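Local structure of putative Glycerophosphoryl diester phosphodiesterase (Silicibacter pomeroyi, 3L12) at residues 15-20 against 309-313; 204-210 against 246-252; 236-242 against 263-269; 282-287 against 304-310. The protein belongs to the glycerophosphoryl diester phosphodiesterase family and has a TIM-barrel fold that holds a magnesium ion. All blocks are in the same frame, centred on the assembly; numbering follows the deposited sequence.

Contact 1 of 4, residues 15-20 against 309-313; sequences PSVVRV and GLSWT
Three hydrogen bonds tie the C-terminal tail 309-313 to the residues leading into the first strand of the TIM barrel, at the seam where 19-23 pairs with the last strand, 292-295. Ser311 supplies two: its N donates to Ser16 O (3.0 Å), and its O accepts from Val18 N (3.1 Å), straddling Val17 in a single beta bridge with CA atoms of Val17 and Ser311 4.9 Å apart. Val17 CA also lies 3.1 Å from Ser311 O. Arg19, chi1 and chi2 both m, starts out away from the tail but curls back so that NH1 donates to Trp312 O (3.2 Å); its NE is held by the backbone O of Arg12. One water joins Ser16 O (2.8 Å) to Ser311 OG (2.6 Å), and another joins Val20 N (3.2 Å) to Trp312 O (2.7 Å). The end-to-end directions of 15-20 and 310-313 differ by 66°, with Ser16 facing Leu310, Val17 Ser311 and Arg19 Trp312. At the start of the tail, Gly309 (phi 73°) is the C-prime residue of the Schellman motif that ends helix 298-307. Leu310 (m, t) sends CD1 to Val18 CG2 (4.1 Å). With chi1 p, the Trp312 ring packs on Gln302 and Ile306 and on Phe120 of the second subunit; near the backbone, Trp312 CB rests 3.8 Å from Val20 CG2.

Contact 2 of 4, residues 204-210 against 246-252; sequences PTSYLSQ and GQLWCPY
Strands 205-209 and 248-251 are parallel neighbours in the TIM barrel, 4.6 Å apart at closest axis approach and 22° from parallel. Pro204 CB lies 3.7 Å from Gln247 OE1, the same oxygen that accepts from Thr205 N (3.1 Å). Gln247 departs from extended geometry (phi/psi -100/-26°), which brings both Gln247 N (2.9 Å) and Leu248 N (3.2 Å) to Thr205 O. Regular pairing follows. Ser206 pairs with Leu248 (CA-CA 4.4 Å), and its OG bonds to His186. Tyr207 N donates to Leu248 O (3.0 Å), and Tyr207 O accepts from Cys250 N (2.8 Å); the Tyr207 ring, chi1 m, crosses Gly246, where an ideal CB would clash with it, and its OH reaches Arg197. Leu208 pairs with Cys250 and packs CD2 on Cys250 CB (3.8 Å). Ser209 N donates to Cys250 O (3.1 Å), Ser209 O accepts from Tyr252 N (3.0 Å), and Trp249 NE1 donates to Ser209 OG (chi1 p, 2.8 Å). Gln210 lays NE2 over a face of the Tyr252 ring, 3.6 Å from Tyr252 CG. Ser206, Leu208, Leu248 and Cys250 face the barrel interior, the Leu208 side chain about 6 Å from the magnesium ion (nearest atoms); Tyr207, Ser209 and Trp249 meet helix 237-244, which links the two strands in a beta-alpha-beta crossover, while strands 183-187 and 270-273 extend the sheet on either side.

Contact 3 of 4, residues 236-242 against 263-269; sequences SLPQAVA and EAHDLGL
Segment 236-242 is helical from Leu237 on; 263-269 is helical only to Asp266. Ser236 is the N-cap of helix 237-244, with Gln239 N donating to Ser236 OG (3.1 Å), whereas helix 258-266 closes in a Schellman motif: Gly268 takes a positive phi (83°), Leu269 N bonds to Ala264 O and Gly268 N to His265 O (both 3.0 Å). Pro238 comes nearest to Ala264 (CA-CA 5.1 Å) and Ala242 to Leu267 (6.7 Å). These are successive outer helices of the TIM barrel, joined through strand 248-251, whose Trp249 packs against Pro238, Val241 and Ala264. Between the helices, Pro238 CB lies 4.0 Å from Ala264 CB and 3.8 Å from Leu267 CD1. Leu269 (m, t) places CD1 4.2 Å from Val241 CG1 and 4.3 Å from Ala242 CB, and Leu267 CB reaches Ala242 CB at 4.2 Å. The extended side chain of Glu263 (chi1 and chi2 t) carries OE2 to Ser236 OG, which donates to it at 2.7 Å.

Contact 4 of 4, residues 282-287 against 304-310; sequences IRRMAT and ILIDMGL
Arg283, Ile304 and Met308 bury the most surface where helices 279-288 and 298-307 meet. Arg283 leaves its helix sideways, chi1 and chi2 both t, then bends at chi3 (m) so that NH2 forms a salt bridge with Asp307 OD2 (2.7 Å). A water accepts from Arg283 NH1 (3.0 Å) and donates to Asp307 OD2 (3.1 Å), bracing the same ion pair. Ile304 CG2 sits over one face of the Arg283 guanidinium and also packs 3.9 Å from Ile282 CG2. The backbones stay well separated, Arg283 to Ile304 at 6.7 Å and Ala286 to Leu305 at 7.6 Å between CA atoms. These two helices are the last pair on the outside of the TIM barrel, with strand 292-295 between them in the sequence. Met308, a selenomethionine, is the first residue to leave helical geometry; the turn closes as a Schellman motif, with Gly309 at positive phi and Leu310 N bonded to Leu305 O (2.9 Å). The Met308 side chain (m, t, p) passes Arg283 NH1 with CG at 3.6 Å and ends with CE 3.6 Å from Ala286 CB and 3.5 Å from Thr287 OG1. The small Ala286 admits further neighbours, since its CB also touches Leu305 CD2 (3.9 Å) and Leu310 CD1 (4.4 Å). Asp307 O accepts from Arg108 NH2 of the second subunit.

Contact 2 is the buried one, a strand pair in the barrel wall held by regular backbone hydrogen bonding; contacts 3 and 4 join outer helices, where apolar contacts are joined by a Ser-Glu hydrogen bond in contact 3 and by a salt bridge, with a bridging water, in contact 4; both are only partly buried. Contact 1 mixes both chemistries, with a short bridge between irregular backbones. Contacts 2 and 3 share a neighbourhood, since helix 237-244 connects the two strands of contact 2 and Val241 packs on Tyr207. Contacts 1 and 4 share Gly309 and Leu310, and Leu305 of the last helix touches Val18 and Val20. Both also reach the second subunit.

Contact 1 of 4, residues 15-20 against 309-313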
# COMPACT_ATOMS: atom_id res chain seq x y z
N PRO A 15 -3.64 -28.33 -0.63
CA PRO A 15 -4.56 -28.24 0.52
C PRO A 15 -4.31 -27.10 1.50
O PRO A 15 -5.27 -26.61 2.12
CB PRO A 15 -4.43 -29.61 1.20
CG PRO A 15 -4.11 -30.51 0.08
CD PRO A 15 -3.16 -29.72 -0.81
N SER A 16 -3.07 -26.68 1.60
CA SER A 16 -2.70 -25.60 2.52
C SER A 16 -2.56 -24.23 1.90
O SER A 16 -2.29 -23.28 2.62
CB SER A 16 -1.35 -25.93 3.12
OG SER A 16 -1.35 -27.20 3.76
N VAL A 17 -2.73 -24.15 0.58
CA VAL A 17 -2.41 -22.93 -0.15
C VAL A 17 -3.44 -22.49 -1.18
O VAL A 17 -3.94 -23.31 -1.98
CB VAL A 17 -1.09 -23.14 -0.94
CG1 VAL A 17 -0.81 -21.99 -1.93
CG2 VAL A 17 0.08 -23.28 0.01
N VAL A 18 -3.81 -21.21 -1.11
CA VAL A 18 -4.56 -20.52 -2.10
C VAL A 18 -3.65 -19.37 -2.56
O VAL A 18 -3.22 -18.53 -1.76
CB VAL A 18 -5.92 -19.99 -1.61
CG1 VAL A 18 -6.62 -19.21 -2.77
CG2 VAL A 18 -6.75 -21.12 -1.11
N ARG A 19 -3.38 -19.32 -3.85
CA ARG A 19 -2.50 -18.28 -4.39
C ARG A 19 -3.21 -16.93 -4.39
O ARG A 19 -4.47 -16.88 -4.50
CB ARG A 19 -2.02 -18.61 -5.81
CG ARG A 19 -1.32 -19.94 -5.96
CD ARG A 19 -0.09 -20.06 -5.10
NE ARG A 19 0.44 -21.42 -5.28
CZ ARG A 19 1.57 -21.86 -4.75
NH1 ARG A 19 2.31 -21.08 -4.01
NH2 ARG A 19 1.96 -23.10 -4.98
N VAL A 20 -2.41 -15.88 -4.24
CA VAL A 20 -2.90 -14.47 -4.22
C VAL A 20 -2.28 -13.75 -5.41
O VAL A 20 -1.07 -13.64 -5.52
CB VAL A 20 -2.64 -13.74 -2.92
CG1 VAL A 20 -3.16 -12.28 -2.97
CG2 VAL A 20 -3.32 -14.49 -1.71
N GLY A 309 -6.19 -20.40 8.29
CA GLY A 309 -5.09 -21.33 8.45
C GLY A 309 -4.33 -21.69 7.19
O GLY A 309 -3.58 -22.68 7.20
N LEU A 310 -4.53 -20.92 6.12
CA LEU A 310 -3.94 -21.18 4.82
C LEU A 310 -2.77 -20.20 4.60
O LEU A 310 -2.51 -19.31 5.40
CB LEU A 310 -4.99 -21.01 3.73
CG LEU A 310 -6.24 -21.91 3.84
CD1 LEU A 310 -7.39 -21.48 2.93
CD2 LEU A 310 -5.87 -23.37 3.64
N SER A 311 -2.08 -20.38 3.48
CA SER A 311 -1.02 -19.47 3.09
C SER A 311 -1.03 -19.38 1.57
O SER A 311 -1.80 -20.07 0.90
CB SER A 311 0.30 -20.00 3.62
OG SER A 311 0.65 -21.22 2.99
N TRP A 312 -0.15 -18.57 1.03
CA TRP A 312 -0.12 -18.32 -0.45
C TRP A 312 1.19 -18.64 -1.09
O TRP A 312 1.29 -18.58 -2.31
CB TRP A 312 -0.57 -16.89 -0.79
CG TRP A 312 0.21 -15.91 -0.03
CD1 TRP A 312 1.39 -15.35 -0.38
CD2 TRP A 312 -0.10 -15.42 1.29
NE1 TRP A 312 1.82 -14.51 0.64
CE2 TRP A 312 0.93 -14.56 1.67
CE3 TRP A 312 -1.13 -15.64 2.18
CZ2 TRP A 312 0.92 -13.91 2.93
CZ3 TRP A 312 -1.13 -15.03 3.39
CH2 TRP A 312 -0.11 -14.17 3.76
N THR A 313 2.01 -19.31 -0.27
CA THR A 313 3.30 -19.90 -0.60
C THR A 313 3.41 -21.26 0.13
O THR A 313 2.97 -21.56 1.28
CB THR A 313 4.48 -19.07 -0.09
OG1 THR A 313 4.48 -19.08 1.34
CG2 THR A 313 4.41 -17.63 -0.57
OXT THR A 313 4.05 -22.12 -0.43
O HOH W 1 -0.20 -23.15 4.51
O HOH W 2 0.68 -16.69 -4.14

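Contact 2 of 4, residues 204-210 against 246-252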
# COMPACT_ATOMS: atom_id res chain seq x y z
N PRO A 204 2.11 -21.44 -20.95
CA PRO A 204 0.75 -21.91 -20.81
C PRO A 204 -0.25 -20.79 -21.13
O PRO A 204 0.09 -19.60 -21.08
CB PRO A 204 0.69 -22.41 -19.37
CG PRO A 204 1.69 -21.61 -18.64
CD PRO A 204 2.79 -21.31 -19.65
N THR A 205 -1.48 -21.20 -21.45
CA THR A 205 -2.57 -20.32 -21.83
C THR A 205 -3.66 -20.41 -20.75
O THR A 205 -3.96 -21.51 -20.23
CB THR A 205 -3.14 -20.66 -23.24
OG1 THR A 205 -3.48 -22.04 -23.30
CG2 THR A 205 -2.10 -20.36 -24.35
N SER A 206 -4.25 -19.25 -20.47
CA SER A 206 -5.26 -19.07 -19.44
C SER A 206 -6.49 -18.36 -20.01
O SER A 206 -6.39 -17.29 -20.57
CB SER A 206 -4.63 -18.23 -18.33
OG SER A 206 -5.57 -17.86 -17.36
N TYR A 207 -7.65 -18.99 -19.82
CA TYR A 207 -8.91 -18.60 -20.46
C TYR A 207 -9.88 -17.92 -19.48
O TYR A 207 -10.40 -18.58 -18.56
CB TYR A 207 -9.56 -19.86 -21.02
CG TYR A 207 -8.90 -20.39 -22.31
CD1 TYR A 207 -7.60 -20.93 -22.32
CD2 TYR A 207 -9.58 -20.38 -23.52
CE1 TYR A 207 -7.03 -21.42 -23.49
CE2 TYR A 207 -9.00 -20.87 -24.72
CZ TYR A 207 -7.72 -21.36 -24.70
OH TYR A 207 -7.11 -21.81 -25.86
N LEU A 208 -10.05 -16.63 -19.65
CA LEU A 208 -10.98 -15.84 -18.89
C LEU A 208 -12.38 -16.15 -19.36
O LEU A 208 -12.64 -16.34 -20.58
CB LEU A 208 -10.75 -14.34 -19.11
CG LEU A 208 -9.55 -13.81 -18.35
CD1 LEU A 208 -9.01 -12.47 -18.88
CD2 LEU A 208 -10.00 -13.66 -16.88
N SER A 209 -13.32 -16.12 -18.41
CA SER A 209 -14.74 -16.22 -18.75
C SER A 209 -15.55 -15.36 -17.77
O SER A 209 -15.13 -15.12 -16.62
CB SER A 209 -15.24 -17.67 -18.73
OG SER A 209 -15.14 -18.19 -17.41
N GLN A 210 -16.68 -14.86 -18.24
CA GLN A 210 -17.61 -14.10 -17.41
C GLN A 210 -19.02 -14.24 -18.05
O GLN A 210 -19.21 -13.87 -19.20
CB GLN A 210 -17.20 -12.64 -17.28
CG GLN A 210 -18.17 -11.82 -16.40
CD GLN A 210 -17.74 -10.43 -16.22
OE1 GLN A 210 -17.25 -9.80 -17.16
NE2 GLN A 210 -17.89 -9.90 -15.02
N GLY A 246 -6.23 -25.14 -23.19
CA GLY A 246 -5.78 -24.26 -22.08
C GLY A 246 -5.32 -25.03 -20.85
O GLY A 246 -5.74 -26.19 -20.63
N GLN A 247 -4.47 -24.37 -20.06
CA GLN A 247 -3.99 -24.90 -18.79
C GLN A 247 -4.75 -24.31 -17.58
O GLN A 247 -4.80 -24.94 -16.53
CB GLN A 247 -2.51 -24.64 -18.60
CG GLN A 247 -1.60 -25.56 -19.39
CD GLN A 247 -1.76 -25.41 -20.89
OE1 GLN A 247 -1.70 -24.31 -21.42
NE2 GLN A 247 -1.98 -26.53 -21.59
N LEU A 248 -5.30 -23.11 -17.74
CA LEU A 248 -6.05 -22.43 -16.66
C LEU A 248 -7.41 -21.97 -17.16
O LEU A 248 -7.57 -21.55 -18.33
CB LEU A 248 -5.31 -21.21 -16.16
CG LEU A 248 -3.92 -21.30 -15.51
CD1 LEU A 248 -2.92 -21.35 -16.61
CD2 LEU A 248 -3.67 -20.07 -14.56
N TRP A 249 -8.38 -22.02 -16.25
CA TRP A 249 -9.71 -21.48 -16.48
C TRP A 249 -9.87 -20.42 -15.43
O TRP A 249 -9.67 -20.70 -14.25
CB TRP A 249 -10.79 -22.55 -16.32
CG TRP A 249 -12.20 -21.98 -16.37
CD1 TRP A 249 -12.68 -21.02 -17.20
CD2 TRP A 249 -13.31 -22.39 -15.55
NE1 TRP A 249 -14.04 -20.77 -16.93
CE2 TRP A 249 -14.43 -21.60 -15.92
CE3 TRP A 249 -13.44 -23.31 -14.51
CZ2 TRP A 249 -15.67 -21.74 -15.29
CZ3 TRP A 249 -14.66 -23.43 -13.88
CH2 TRP A 249 -15.75 -22.63 -14.27
N CYS A 250 -10.22 -19.21 -15.84
CA CYS A 250 -10.31 -18.07 -14.93
C CYS A 250 -11.67 -17.42 -15.00
O CYS A 250 -11.88 -16.42 -15.66
CB CYS A 250 -9.23 -17.01 -15.19
SG CYS A 250 -7.56 -17.68 -14.90
N PRO A 251 -12.63 -18.03 -14.31
CA PRO A 251 -13.98 -17.47 -14.27
C PRO A 251 -14.19 -16.36 -13.27
O PRO A 251 -13.57 -16.33 -12.17
CB PRO A 251 -14.81 -18.65 -13.82
CG PRO A 251 -13.88 -19.41 -12.90
CD PRO A 251 -12.51 -19.26 -13.51
N TYR A 252 -15.07 -15.45 -13.64
CA TYR A 252 -15.50 -14.39 -12.75
C TYR A 252 -16.11 -15.05 -11.51
O TYR A 252 -16.80 -16.08 -11.61
CB TYR A 252 -16.51 -13.51 -13.44
CG TYR A 252 -16.97 -12.34 -12.61
CD1 TYR A 252 -16.09 -11.33 -12.28
CD2 TYR A 252 -18.31 -12.21 -12.25
CE1 TYR A 252 -16.51 -10.23 -11.54
CE2 TYR A 252 -18.73 -11.11 -11.51
CZ TYR A 252 -17.82 -10.14 -11.16
OH TYR A 252 -18.25 -9.05 -10.42
O HOH W 3 -1.51 -23.86 -24.12

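Contact 3 of 4, residues 236-242 against 263-269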
# COMPACT_ATOMS: atom_id res chain seq x y z
N SER A 236 -19.50 -27.56 -20.92
CA SER A 236 -19.22 -26.65 -19.81
C SER A 236 -18.03 -25.78 -20.14
O SER A 236 -17.24 -26.08 -21.03
CB SER A 236 -18.95 -27.40 -18.51
OG SER A 236 -17.73 -28.14 -18.55
N LEU A 237 -17.90 -24.68 -19.40
CA LEU A 237 -16.75 -23.80 -19.58
C LEU A 237 -15.44 -24.59 -19.36
O LEU A 237 -14.57 -24.54 -20.22
CB LEU A 237 -16.89 -22.51 -18.74
CG LEU A 237 -17.80 -21.43 -19.35
CD1 LEU A 237 -18.10 -20.25 -18.42
CD2 LEU A 237 -17.21 -20.90 -20.68
N PRO A 238 -15.30 -25.35 -18.23
CA PRO A 238 -14.10 -26.15 -18.04
C PRO A 238 -13.79 -27.09 -19.20
O PRO A 238 -12.62 -27.19 -19.59
CB PRO A 238 -14.42 -26.98 -16.79
CG PRO A 238 -15.47 -26.33 -16.11
CD PRO A 238 -16.12 -25.33 -17.00
N GLN A 239 -14.83 -27.77 -19.72
CA GLN A 239 -14.64 -28.66 -20.84
C GLN A 239 -14.20 -27.86 -22.06
O GLN A 239 -13.29 -28.27 -22.74
CB GLN A 239 -15.90 -29.49 -21.14
CG GLN A 239 -15.67 -30.56 -22.20
CD GLN A 239 -14.53 -31.53 -21.83
OE1 GLN A 239 -13.41 -31.41 -22.34
NE2 GLN A 239 -14.80 -32.43 -20.89
N ALA A 240 -14.84 -26.73 -22.32
CA ALA A 240 -14.50 -25.90 -23.47
C ALA A 240 -13.03 -25.45 -23.43
O ALA A 240 -12.33 -25.43 -24.45
CB ALA A 240 -15.42 -24.68 -23.53
N VAL A 241 -12.58 -25.07 -22.23
CA VAL A 241 -11.19 -24.63 -22.04
C VAL A 241 -10.20 -25.80 -22.20
O VAL A 241 -9.21 -25.66 -22.91
CB VAL A 241 -11.03 -23.92 -20.67
CG1 VAL A 241 -9.58 -23.69 -20.35
CG2 VAL A 241 -11.80 -22.62 -20.67
N ALA A 242 -10.47 -26.94 -21.57
CA ALA A 242 -9.60 -28.12 -21.72
C ALA A 242 -9.54 -28.51 -23.20
O ALA A 242 -8.46 -28.76 -23.75
CB ALA A 242 -10.10 -29.30 -20.88
N GLU A 263 -14.91 -30.05 -11.35
CA GLU A 263 -14.95 -30.51 -12.76
C GLU A 263 -13.68 -30.06 -13.50
O GLU A 263 -13.06 -30.84 -14.24
CB GLU A 263 -16.17 -29.98 -13.50
CG GLU A 263 -16.30 -30.53 -14.93
CD GLU A 263 -17.47 -29.96 -15.69
OE1 GLU A 263 -18.26 -29.20 -15.09
OE2 GLU A 263 -17.59 -30.25 -16.91
N ALA A 264 -13.30 -28.81 -13.28
CA ALA A 264 -12.09 -28.24 -13.87
C ALA A 264 -10.85 -28.98 -13.36
O ALA A 264 -9.98 -29.30 -14.14
CB ALA A 264 -12.01 -26.72 -13.61
N HIS A 265 -10.74 -29.25 -12.07
CA HIS A 265 -9.60 -30.00 -11.53
C HIS A 265 -9.51 -31.42 -12.07
O HIS A 265 -8.41 -31.92 -12.34
CB HIS A 265 -9.65 -30.07 -10.01
CG HIS A 265 -9.29 -28.77 -9.38
ND1 HIS A 265 -9.71 -28.41 -8.12
CD2 HIS A 265 -8.60 -27.71 -9.87
CE1 HIS A 265 -9.22 -27.22 -7.83
NE2 HIS A 265 -8.59 -26.75 -8.89
N ASP A 266 -10.65 -32.06 -12.19
CA ASP A 266 -10.74 -33.38 -12.81
C ASP A 266 -10.20 -33.36 -14.26
O ASP A 266 -9.63 -34.35 -14.72
CB ASP A 266 -12.20 -33.85 -12.85
CG ASP A 266 -12.71 -34.34 -11.49
OD1 ASP A 266 -11.93 -34.71 -10.57
OD2 ASP A 266 -13.96 -34.37 -11.37
N LEU A 267 -10.41 -32.26 -14.99
CA LEU A 267 -9.90 -32.10 -16.36
C LEU A 267 -8.43 -31.67 -16.38
O LEU A 267 -7.88 -31.45 -17.45
CB LEU A 267 -10.77 -31.10 -17.13
CG LEU A 267 -12.18 -31.53 -17.48
CD1 LEU A 267 -13.09 -30.39 -17.87
CD2 LEU A 267 -12.14 -32.60 -18.61
N GLY A 268 -7.81 -31.54 -15.22
CA GLY A 268 -6.41 -31.14 -15.10
C GLY A 268 -6.13 -29.64 -15.16
O GLY A 268 -4.98 -29.25 -15.35
N LEU A 269 -7.16 -28.81 -15.03
CA LEU A 269 -6.99 -27.35 -15.15
C LEU A 269 -6.73 -26.72 -13.81
O LEU A 269 -7.11 -27.27 -12.76
CB LEU A 269 -8.25 -26.71 -15.74
CG LEU A 269 -8.73 -27.19 -17.10
CD1 LEU A 269 -10.15 -26.71 -17.46
CD2 LEU A 269 -7.70 -26.80 -18.18

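Contact 4 of 4, residues 282-287 against 304-310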
# COMPACT_ATOMS: atom_id res chain seq x y z
N ILE A 282 -14.17 -13.40 -0.65
CA ILE A 282 -12.80 -13.99 -0.54
C ILE A 282 -12.86 -15.30 0.21
O ILE A 282 -12.38 -16.34 -0.26
CB ILE A 282 -11.83 -13.00 0.10
CG1 ILE A 282 -11.63 -11.76 -0.78
CG2 ILE A 282 -10.47 -13.67 0.39
CD1 ILE A 282 -10.98 -10.56 -0.06
N ARG A 283 -13.53 -15.28 1.36
CA ARG A 283 -13.72 -16.47 2.17
C ARG A 283 -14.45 -17.58 1.40
O ARG A 283 -14.01 -18.72 1.44
CB ARG A 283 -14.47 -16.12 3.47
CG ARG A 283 -14.64 -17.24 4.43
CD ARG A 283 -15.11 -16.75 5.79
NE ARG A 283 -14.12 -15.95 6.48
CZ ARG A 283 -13.18 -16.44 7.31
NH1 ARG A 283 -13.14 -17.72 7.63
NH2 ARG A 283 -12.34 -15.60 7.88
N ARG A 284 -15.54 -17.26 0.72
CA ARG A 284 -16.32 -18.27 -0.03
C ARG A 284 -15.47 -18.87 -1.15
O ARG A 284 -15.51 -20.11 -1.33
CB ARG A 284 -17.61 -17.66 -0.61
CG ARG A 284 -18.51 -18.69 -1.25
CD ARG A 284 -19.84 -18.13 -1.64
NE ARG A 284 -19.73 -17.21 -2.77
CZ ARG A 284 -19.68 -15.89 -2.69
NH1 ARG A 284 -19.76 -15.26 -1.51
NH2 ARG A 284 -19.54 -15.17 -3.80
N MSE A 285 -14.68 -18.05 -1.84
CA MSE A 285 -13.84 -18.56 -2.92
C MSE A 285 -12.75 -19.49 -2.38
O MSE A 285 -12.51 -20.53 -2.95
CB MSE A 285 -13.20 -17.45 -3.79
CG MSE A 285 -14.14 -16.69 -4.64
SE MSE A 285 -15.19 -17.81 -5.89
CE MSE A 285 -16.72 -18.15 -4.82
N ALA A 286 -12.11 -19.11 -1.27
CA ALA A 286 -11.14 -20.00 -0.64
C ALA A 286 -11.77 -21.37 -0.32
O ALA A 286 -11.15 -22.41 -0.54
CB ALA A 286 -10.49 -19.35 0.63
N THR A 287 -12.96 -21.36 0.30
CA THR A 287 -13.65 -22.59 0.69
C THR A 287 -13.99 -23.52 -0.48
O THR A 287 -14.03 -24.74 -0.39
CB THR A 287 -14.97 -22.24 1.43
OG1 THR A 287 -14.65 -21.44 2.58
CG2 THR A 287 -15.74 -23.46 1.89
N ILE A 304 -7.38 -12.88 5.38
CA ILE A 304 -8.48 -13.88 5.38
C ILE A 304 -7.89 -15.28 5.23
O ILE A 304 -8.25 -16.16 5.98
CB ILE A 304 -9.55 -13.57 4.33
CG1 ILE A 304 -10.40 -12.37 4.79
CG2 ILE A 304 -10.40 -14.79 4.08
CD1 ILE A 304 -11.16 -11.75 3.69
N LEU A 305 -6.89 -15.44 4.35
CA LEU A 305 -6.25 -16.76 4.22
C LEU A 305 -5.56 -17.18 5.52
O LEU A 305 -5.75 -18.29 6.00
CB LEU A 305 -5.31 -16.84 3.02
CG LEU A 305 -5.95 -16.65 1.64
CD1 LEU A 305 -4.91 -16.57 0.53
CD2 LEU A 305 -6.96 -17.78 1.34
N ILE A 306 -4.84 -16.26 6.14
CA ILE A 306 -4.22 -16.56 7.43
C ILE A 306 -5.27 -16.92 8.50
O ILE A 306 -5.09 -17.84 9.27
CB ILE A 306 -3.36 -15.36 7.95
CG1 ILE A 306 -2.11 -15.11 7.09
CG2 ILE A 306 -3.00 -15.52 9.43
CD1 ILE A 306 -1.17 -16.28 6.95
N ASP A 307 -6.38 -16.19 8.54
CA ASP A 307 -7.45 -16.47 9.47
C ASP A 307 -8.04 -17.91 9.26
O ASP A 307 -8.49 -18.58 10.21
CB ASP A 307 -8.58 -15.47 9.31
CG ASP A 307 -9.68 -15.72 10.32
OD1 ASP A 307 -9.45 -15.38 11.51
OD2 ASP A 307 -10.71 -16.36 9.95
N MSE A 308 -7.99 -18.36 8.02
CA MSE A 308 -8.42 -19.72 7.62
C MSE A 308 -7.33 -20.76 7.73
O MSE A 308 -7.54 -21.92 7.37
CB MSE A 308 -8.95 -19.71 6.14
CG MSE A 308 -10.13 -18.80 6.00
SE MSE A 308 -10.77 -18.63 4.20
CE MSE A 308 -11.55 -20.37 3.90
N GLY A 309 -6.19 -20.40 8.29
CA GLY A 309 -5.09 -21.33 8.45
C GLY A 309 -4.33 -21.69 7.19
O GLY A 309 -3.58 -22.68 7.20
N LEU A 310 -4.53 -20.92 6.12
CA LEU A 310 -3.94 -21.18 4.82
C LEU A 310 -2.77 -20.20 4.60
O LEU A 310 -2.51 -19.31 5.40
CB LEU A 310 -4.99 -21.01 3.73
CG LEU A 310 -6.24 -21.91 3.84
CD1 LEU A 310 -7.39 -21.48 2.93
CD2 LEU A 310 -5.87 -23.37 3.64
O HOH W 4 -11.67 -19.27 9.68